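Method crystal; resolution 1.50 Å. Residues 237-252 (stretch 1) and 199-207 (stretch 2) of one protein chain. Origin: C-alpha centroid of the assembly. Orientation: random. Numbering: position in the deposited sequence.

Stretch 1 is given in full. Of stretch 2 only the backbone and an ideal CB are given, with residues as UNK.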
ATOM      1  N   CYS A 237       7.725 -17.819  -0.550  1.00 17.69           N
ATOM      2  CA  CYS A 237       8.731 -16.896  -0.026  1.00 17.19           C
ATOM      3  C   CYS A 237       8.942 -17.100   1.474  1.00 18.19           C
ATOM      4  O   CYS A 237      10.083 -17.195   1.946  1.00 18.01           O
ATOM      5  CB  CYS A 237       8.333 -15.451  -0.345  1.00 16.43           C
ATOM      6  SG  CYS A 237       9.103 -14.182   0.698  1.00 20.37           S
ATOM      7  N   PHE A 238       7.851 -17.190   2.240  1.00 15.25           N
ATOM      8  CA  PHE A 238       7.981 -17.362   3.687  1.00 14.84           C
ATOM      9  C   PHE A 238       8.599 -18.710   4.044  1.00 16.56           C
ATOM     10  O   PHE A 238       9.460 -18.789   4.929  1.00 16.59           O
ATOM     11  CB  PHE A 238       6.615 -17.224   4.368  1.00 13.62           C
ATOM     12  CG  PHE A 238       6.233 -15.802   4.701  1.00 11.57           C
ATOM     13  CD1 PHE A 238       5.991 -14.876   3.695  1.00 11.59           C
ATOM     14  CD2 PHE A 238       6.103 -15.396   6.024  1.00 12.44           C
ATOM     15  CE1 PHE A 238       5.632 -13.569   4.011  1.00 12.50           C
ATOM     16  CE2 PHE A 238       5.742 -14.096   6.348  1.00 13.13           C
ATOM     17  CZ  PHE A 238       5.512 -13.181   5.343  1.00 12.75           C
ATOM     18  N   ARG A 239       8.195 -19.776   3.353  1.00 18.34           N
ATOM     19  CA  ARG A 239       8.424 -21.123   3.857  1.00 22.10           C
ATOM     20  C   ARG A 239       9.605 -21.855   3.241  1.00 24.48           C
ATOM     21  O   ARG A 239      10.122 -22.789   3.869  1.00 25.45           O
ATOM     22  CB  ARG A 239       7.169 -21.975   3.669  1.00 22.22           C
ATOM     23  CG  ARG A 239       6.069 -21.603   4.633  1.00 25.87           C
ATOM     24  CD  ARG A 239       5.178 -22.785   4.859  1.00 32.14           C
ATOM     25  NE  ARG A 239       4.369 -23.035   3.679  1.00 32.74           N
ATOM     26  CZ  ARG A 239       3.974 -24.238   3.292  1.00 37.85           C
ATOM     27  NH1 ARG A 239       3.230 -24.371   2.202  1.00 34.26           N
ATOM     28  NH2 ARG A 239       4.341 -25.306   3.991  1.00 41.47           N
ATOM     29  N   SER A 240      10.037 -21.485   2.041  1.00 25.27           N
ATOM     30  CA  SER A 240      11.007 -22.304   1.325  1.00 25.44           C
ATOM     31  C   SER A 240      12.359 -22.264   2.025  1.00 28.72           C
ATOM     32  O   SER A 240      12.942 -21.188   2.207  1.00 31.58           O
ATOM     33  CB  SER A 240      11.140 -21.831  -0.118  1.00 26.63           C
ATOM     34  OG  SER A 240      12.061 -22.649  -0.808  1.00 30.78           O
ATOM     35  N   GLN A 241      12.850 -23.439   2.420  1.00 29.92           N
ATOM     36  CA  GLN A 241      14.163 -23.609   3.040  1.00 32.89           C
ATOM     37  C   GLN A 241      14.306 -22.836   4.347  1.00 29.45           C
ATOM     38  O   GLN A 241      15.423 -22.542   4.777  1.00 30.95           O
ATOM     39  CB  GLN A 241      15.307 -23.265   2.075  1.00 40.95           C
ATOM     40  CG  GLN A 241      15.254 -24.025   0.761  1.00 48.12           C
ATOM     41  CD  GLN A 241      15.168 -25.526   0.961  1.00 57.38           C
ATOM     42  OE1 GLN A 241      15.948 -26.111   1.714  1.00 61.33           O
ATOM     43  NE2 GLN A 241      14.207 -26.158   0.292  1.00 59.77           N
ATOM     44  N   SER A 242      13.194 -22.503   4.999  1.00 25.24           N
ATOM     45  CA  SER A 242      13.241 -21.702   6.208  1.00 21.23           C
ATOM     46  C   SER A 242      12.612 -22.360   7.418  1.00 20.99           C
ATOM     47  O   SER A 242      12.937 -21.968   8.544  1.00 21.84           O
ATOM     48  CB  SER A 242      12.523 -20.365   5.993  1.00 22.92           C
ATOM     49  OG  SER A 242      11.135 -20.584   5.836  1.00 22.56           O
ATOM     50  N   GLY A 243      11.708 -23.315   7.232  1.00 19.93           N
ATOM     51  CA  GLY A 243      10.976 -23.821   8.372  1.00 19.69           C
ATOM     52  C   GLY A 243       9.942 -22.879   8.951  1.00 18.41           C
ATOM     53  O   GLY A 243       9.358 -23.201   9.988  1.00 18.93           O
HETATM   54  N   MSE A 244       9.700 -21.722   8.332  1.00 16.76           N
HETATM   55  CA  MSE A 244       8.619 -20.850   8.785  1.00 14.13           C
HETATM   56  C   MSE A 244       7.271 -21.549   8.649  1.00 12.14           C
HETATM   57  O   MSE A 244       7.069 -22.378   7.762  1.00 14.76           O
HETATM   58  CB  MSE A 244       8.560 -19.542   7.986  1.00 14.11           C
HETATM   59  CG  MSE A 244       9.727 -18.588   8.223  1.00 14.93           C
HETATM   60 SE   MSE A 244       9.292 -16.737   7.715  0.82 19.28          SE
HETATM   61  CE  MSE A 244       8.433 -16.138   9.353  1.00 15.63           C
ATOM     62  N   LYS A 245       6.342 -21.190   9.532  1.00 11.38           N
ATOM     63  CA  LYS A 245       4.962 -21.645   9.466  1.00 11.48           C
ATOM     64  C   LYS A 245       4.076 -20.415   9.354  1.00 10.82           C
ATOM     65  O   LYS A 245       4.351 -19.392   9.987  1.00 12.09           O
ATOM     66  CB  LYS A 245       4.601 -22.459  10.717  1.00 13.86           C
ATOM     67  CG  LYS A 245       5.454 -23.716  10.879  1.00 17.13           C
ATOM     68  CD  LYS A 245       5.205 -24.398  12.208  1.00 22.78           C
ATOM     69  CE  LYS A 245       6.017 -25.691  12.322  1.00 31.01           C
ATOM     70  NZ  LYS A 245       5.709 -26.463  13.562  1.00 35.97           N
ATOM     71  N   VAL A 246       3.044 -20.487   8.512  1.00 11.37           N
ATOM     72  CA  VAL A 246       2.231 -19.316   8.191  1.00 10.16           C
ATOM     73  C   VAL A 246       0.762 -19.590   8.488  1.00 10.62           C
ATOM     74  O   VAL A 246       0.226 -20.655   8.151  1.00 11.24           O
ATOM     75  CB  VAL A 246       2.448 -18.792   6.752  1.00 10.62           C
ATOM     76  CG1 VAL A 246       3.870 -18.228   6.603  1.00 13.00           C
ATOM     77  CG2 VAL A 246       2.189 -19.881   5.715  1.00 13.73           C
HETATM   78  N   MSE A 247       0.120 -18.619   9.129  1.00 10.01           N
HETATM   79  CA  MSE A 247      -1.297 -18.703   9.472  1.00  9.51           C
HETATM   80  C   MSE A 247      -2.104 -17.612   8.795  1.00  9.92           C
HETATM   81  O   MSE A 247      -1.700 -16.436   8.779  1.00 11.53           O
HETATM   82  CB  MSE A 247      -1.482 -18.599  10.990  1.00 11.85           C
HETATM   83  CG  MSE A 247      -2.950 -18.763  11.451  1.00 10.89           C
HETATM   84 SE   MSE A 247      -3.134 -18.612  13.398  0.80 15.34          SE
HETATM   85  CE  MSE A 247      -1.718 -19.818  13.940  1.00 12.14           C
ATOM     86  N   GLY A 248      -3.248 -17.995   8.228  1.00  9.58           N
ATOM     87  CA  GLY A 248      -4.182 -17.012   7.712  1.00 10.12           C
ATOM     88  C   GLY A 248      -5.128 -16.560   8.805  1.00 11.09           C
ATOM     89  O   GLY A 248      -5.757 -17.401   9.454  1.00 10.98           O
ATOM     90  N   PHE A 249      -5.208 -15.255   9.054  1.00 10.74           N
ATOM     91  CA  PHE A 249      -6.136 -14.731  10.050  1.00 10.15           C
ATOM     92  C   PHE A 249      -7.490 -14.452   9.394  1.00 10.85           C
ATOM     93  O   PHE A 249      -7.596 -14.256   8.180  1.00 11.25           O
ATOM     94  CB  PHE A 249      -5.619 -13.413  10.643  1.00  8.47           C
ATOM     95  CG  PHE A 249      -4.316 -13.530  11.411  1.00 10.32           C
ATOM     96  CD1 PHE A 249      -3.878 -14.747  11.923  1.00 12.54           C
ATOM     97  CD2 PHE A 249      -3.557 -12.391  11.664  1.00  9.23           C
ATOM     98  CE1 PHE A 249      -2.692 -14.827  12.658  1.00 10.40           C
ATOM     99  CE2 PHE A 249      -2.369 -12.463  12.383  1.00  9.69           C
ATOM    100  CZ  PHE A 249      -1.943 -13.684  12.884  1.00 10.82           C
ATOM    101  N   ALA A 250      -8.532 -14.405  10.227  1.00 10.96           N
ATOM    102  CA  ALA A 250      -9.875 -14.008   9.789  1.00 12.41           C
ATOM    103  C   ALA A 250     -10.382 -14.882   8.638  1.00 14.73           C
ATOM    104  O   ALA A 250     -10.862 -14.390   7.613  1.00 16.25           O
ATOM    105  CB  ALA A 250      -9.936 -12.515   9.449  1.00 13.17           C
ATOM    106  N   VAL A 251     -10.252 -16.195   8.808  1.00 11.54           N
ATOM    107  CA  VAL A 251     -10.736 -17.167   7.833  1.00 11.51           C
ATOM    108  C   VAL A 251     -12.181 -17.479   8.212  1.00 13.83           C
ATOM    109  O   VAL A 251     -12.441 -18.121   9.236  1.00 16.54           O
ATOM    110  CB  VAL A 251      -9.856 -18.422   7.823  1.00 11.16           C
ATOM    111  CG1 VAL A 251     -10.428 -19.501   6.881  1.00 13.06           C
ATOM    112  CG2 VAL A 251      -8.405 -18.044   7.437  1.00 12.91           C
ATOM    113  N   LYS A 252     -13.123 -16.987   7.408  1.00 13.81           N
ATOM    114  CA  LYS A 252     -14.551 -17.011   7.730  1.00 17.14           C
ATOM    115  C   LYS A 252     -15.378 -17.879   6.800  1.00 19.15           C
ATOM    116  O   LYS A 252     -16.248 -18.617   7.270  1.00 21.53           O
ATOM    117  CB  LYS A 252     -15.132 -15.589   7.698  1.00 21.17           C
ATOM    118  CG  LYS A 252     -14.380 -14.578   8.551  1.00 31.57           C
ATOM    119  CD  LYS A 252     -14.996 -13.191   8.438  1.00 38.19           C
ATOM    120  CE  LYS A 252     -13.932 -12.123   8.597  1.00 41.71           C
ATOM    121  NZ  LYS A 252     -12.894 -12.290   7.533  1.00 42.78           N
ATOM    122  N   UNK A 199      12.209 -20.911  11.201  1.00 16.53           N
ATOM    123  CA  UNK A 199      11.470 -21.599  12.232  1.00 15.74           C
ATOM    124  C   UNK A 199      10.296 -20.845  12.823  1.00 14.61           C
ATOM    125  O   UNK A 199       9.546 -21.434  13.613  1.00 19.26           O
ATOM    126  CB  UNK A 199      12.433 -21.969  13.362  1.00 15.74           C
ATOM    127  N   UNK A 200      10.089 -19.582  12.459  1.00 13.82           N
ATOM    128  CA  UNK A 200       9.108 -18.744  13.141  1.00 14.49           C
ATOM    129  C   UNK A 200       7.718 -18.905  12.544  1.00 11.55           C
ATOM    130  O   UNK A 200       7.560 -19.142  11.341  1.00 14.11           O
ATOM    131  CB  UNK A 200       9.533 -17.276  13.080  1.00 14.49           C
ATOM    132  N   UNK A 201       6.708 -18.742  13.399  1.00 11.00           N
ATOM    133  CA  UNK A 201       5.341 -18.530  12.943  1.00 11.38           C
ATOM    134  C   UNK A 201       5.158 -17.090  12.480  1.00 11.71           C
ATOM    135  O   UNK A 201       5.696 -16.150  13.079  1.00 13.42           O
ATOM    136  CB  UNK A 201       4.343 -18.866  14.053  1.00 11.38           C
ATOM    137  N   UNK A 202       4.380 -16.920  11.415  1.00 12.34           N
ATOM    138  CA  UNK A 202       3.929 -15.612  10.966  1.00 11.63           C
ATOM    139  C   UNK A 202       2.458 -15.729  10.604  1.00 10.68           C
ATOM    140  O   UNK A 202       1.996 -16.805  10.222  1.00 13.50           O
ATOM    141  CB  UNK A 202       4.756 -15.107   9.782  1.00 11.63           C
ATOM    142  N   UNK A 203       1.721 -14.623  10.732  1.00 10.23           N
ATOM    143  CA  UNK A 203       0.308 -14.628  10.399  1.00 10.77           C
ATOM    144  C   UNK A 203      -0.158 -13.292   9.855  1.00  8.73           C
ATOM    145  O   UNK A 203       0.450 -12.251  10.107  1.00 11.48           O
ATOM    146  CB  UNK A 203      -0.520 -15.003  11.630  1.00 10.77           C
ATOM    147  N   UNK A 204      -1.240 -13.339   9.077  1.00  8.36           N
ATOM    148  CA  UNK A 204      -1.849 -12.118   8.565  1.00  9.80           C
ATOM    149  C   UNK A 204      -3.213 -12.479   8.006  1.00  9.49           C
ATOM    150  O   UNK A 204      -3.423 -13.615   7.579  1.00 10.21           O
ATOM    151  CB  UNK A 204      -0.972 -11.453   7.502  1.00  9.80           C
ATOM    152  N   UNK A 205      -4.121 -11.498   8.011  1.00  9.95           N
ATOM    153  CA  UNK A 205      -5.454 -11.659   7.439  1.00 11.00           C
ATOM    154  C   UNK A 205      -5.388 -12.028   5.961  1.00 11.29           C
ATOM    155  O   UNK A 205      -4.504 -11.586   5.224  1.00 11.15           O
ATOM    156  CB  UNK A 205      -6.266 -10.375   7.621  1.00 11.00           C
ATOM    157  N   UNK A 206      -6.364 -12.837   5.524  1.00 10.85           N
ATOM    158  CA  UNK A 206      -6.521 -13.130   4.098  1.00 13.95           C
ATOM    159  C   UNK A 206      -6.974 -11.907   3.316  1.00 13.99           C
ATOM    160  O   UNK A 206      -6.660 -11.785   2.123  1.00 15.64           O
ATOM    161  CB  UNK A 206      -7.522 -14.270   3.899  1.00 13.95           C
ATOM    162  N   UNK A 207      -7.735 -11.014   3.954  1.00 13.32           N
ATOM    163  CA  UNK A 207      -8.186  -9.760   3.366  1.00 14.08           C
ATOM    164  C   UNK A 207      -7.973  -8.673   4.402  1.00 14.24           C
ATOM    165  O   UNK A 207      -8.406  -8.819   5.548  1.00 14.92           O
ATOM    166  CB  UNK A 207      -9.649  -9.833   2.925  1.00 14.08           C
TER

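Strand 201-205 runs parallel to strand 245-249, with axes 22° apart and 4.3 Å at closest approach; as in any extended strand, successive side chains alternate between the two faces.

Position 199 has phi/psi of 81/-6. Positive phi by itself favours glycine, and CA-to-CB points away from stretch 1, so no contact selects a side chain. It is Gly-199; its N donates to Ser-242 O (3.0 Å, 141° at the hydrogen).

At position 200 CA-to-CB points sideways, and the ideal CB lies 4.0 Å from Met-244 CE. A long chain that touches this methyl and then departs would fit, as would a modest apolar one. Lys-200 has an end that leads away and an NZ hydrogen-bonded elsewhere in the structure. Its O accepts from Lys-245 N at 3.0 Å.

Position 201 pairs with Lys-245, and both side chains lie on one face. The extended lysine, its end leading away, offers its aliphatic base as a surface. A broad aromatic or a long aliphatic chain would suit. Trp-201 makes a CH-pi contact: Lys-245 CB is 3.4 Å from the centroid of the Trp-201 six-membered ring and 6° off its normal. Trp-201 CZ3 also reaches Met-247 CE at 3.9 Å.

Position 202 turns to the other face, that of Val-246. The ideal CB is already 3.7 Å from Phe-238 CE2 and 3.8 Å from Met-244 CE, so a small apolar residue is expected. Ala-202 fits: its CB meets the edge of the Phe-238 ring. Ala-202 N donates to Lys-245 O (2.9 Å) and Ala-202 O accepts from Met-247 N (2.8 Å), so its backbone bonds residues on either side of Val-246 in the sequence.

Position 203 faces the Phe-249 ring. An ideal CB would be 2.3 Å from Phe-249 CZ, a clash, which leaves glycine. With Gly-203 the ring packs on the main chain, Phe-249 CE2 lying 3.5 Å from Gly-203 C, which sits over one ring face.

Position 204 points to the face of Val-246, but its ideal CB has no neighbour in stretch 1 nearer than 5.0 Å; many residues would do. Phe-204 contributes mainly backbone: N to Met-247 O (3.1 Å) and O from Phe-249 N (2.8 Å, 174°).

Position 205 returns to the face of Phe-249, its ideal CB 4.6 Å from Ala-250 CB. A medium or long chain, polar or apolar, could pass here. Glu-205 places CG 4.0 Å from Ala-250 CB and OE1 3.8 Å from Phe-249 CD2, near the ring plane.

At position 206 CA-to-CB is sideways, with Gly-248 leaving space and Val-251 CG2 5.2 Å from the ideal CB; a branched or long apolar chain would suit. Leu-206 places CD1 3.6 Å from Gly-248 CA, where a CB on that glycine would clash, and CD2 4.0 Å from Val-251 CG2.

Position 207 has nothing of stretch 1 within 5.5 Å of its ideal CB and is permissive. His-207 connects through water 1, which accepts from His-207 N and donates to Ala-250 O, both at 3.0 Å.

Stretch 2, residues 199-207: GKWAGFELH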
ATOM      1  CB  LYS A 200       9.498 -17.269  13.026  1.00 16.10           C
ATOM      2  CG  LYS A 200      10.783 -16.919  13.713  1.00 19.66           C
ATOM      3  CD  LYS A 200      10.483 -16.136  14.943  1.00 18.96           C
ATOM      4  CE  LYS A 200      11.730 -15.815  15.722  1.00 18.94           C
ATOM      5  NZ  LYS A 200      11.381 -15.674  17.159  1.00 21.41           N
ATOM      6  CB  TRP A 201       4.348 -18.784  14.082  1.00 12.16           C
ATOM      7  CG  TRP A 201       3.927 -20.209  14.225  1.00 12.06           C
ATOM      8  CD1 TRP A 201       4.427 -21.123  15.103  1.00 12.96           C
ATOM      9  CD2 TRP A 201       2.921 -20.889  13.464  1.00 10.29           C
ATOM     10  NE1 TRP A 201       3.799 -22.338  14.933  1.00 12.79           N
ATOM     11  CE2 TRP A 201       2.867 -22.218  13.936  1.00 11.51           C
ATOM     12  CE3 TRP A 201       2.058 -20.504  12.422  1.00 11.68           C
ATOM     13  CZ2 TRP A 201       1.985 -23.166  13.409  1.00 12.24           C
ATOM     14  CZ3 TRP A 201       1.186 -21.454  11.893  1.00 12.34           C
ATOM     15  CH2 TRP A 201       1.156 -22.768  12.386  1.00 13.22           C
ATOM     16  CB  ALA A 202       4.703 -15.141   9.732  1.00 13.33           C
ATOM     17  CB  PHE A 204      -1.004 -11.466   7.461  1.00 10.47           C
ATOM     18  CG  PHE A 204      -1.120  -9.971   7.421  1.00 11.29           C
ATOM     19  CD1 PHE A 204      -0.418  -9.186   8.320  1.00 12.92           C
ATOM     20  CD2 PHE A 204      -1.921  -9.348   6.479  1.00 10.72           C
ATOM     21  CE1 PHE A 204      -0.518  -7.802   8.285  1.00 13.45           C
ATOM     22  CE2 PHE A 204      -2.028  -7.960   6.436  1.00 11.86           C
ATOM     23  CZ  PHE A 204      -1.322  -7.190   7.343  1.00 12.93           C
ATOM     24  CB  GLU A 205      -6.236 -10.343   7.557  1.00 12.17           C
ATOM     25  CG  GLU A 205      -6.832 -10.045   8.926  1.00 12.40           C
ATOM     26  CD  GLU A 205      -5.828  -9.566   9.965  1.00 13.74           C
ATOM     27  OE1 GLU A 205      -4.639  -9.374   9.648  1.00 13.10           O
ATOM     28  OE2 GLU A 205      -6.252  -9.379  11.126  1.00 18.28           O
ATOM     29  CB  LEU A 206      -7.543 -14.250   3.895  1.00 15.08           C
ATOM     30  CG  LEU A 206      -7.028 -15.672   3.688  1.00 20.68           C
ATOM     31  CD1 LEU A 206      -6.032 -16.042   4.761  1.00 26.88           C
ATOM     32  CD2 LEU A 206      -8.199 -16.660   3.646  1.00 19.43           C
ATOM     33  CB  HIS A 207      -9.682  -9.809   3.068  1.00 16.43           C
ATOM     34  CG  HIS A 207     -10.115 -11.053   2.375  1.00 21.50           C
ATOM     35  ND1 HIS A 207     -10.157 -11.165   1.003  1.00 27.01           N
ATOM     36  CD2 HIS A 207     -10.528 -12.245   2.865  1.00 24.43           C
ATOM     37  CE1 HIS A 207     -10.577 -12.373   0.677  1.00 28.15           C
ATOM     38  NE2 HIS A 207     -10.810 -13.048   1.788  1.00 29.48           N
TER
HETATM   39  O   HOH W   1      -9.503 -12.285   6.016  1.00 20.60           O
HETATM   40  O   HOH W   2     -10.944 -10.082   6.841  1.00 27.95           O
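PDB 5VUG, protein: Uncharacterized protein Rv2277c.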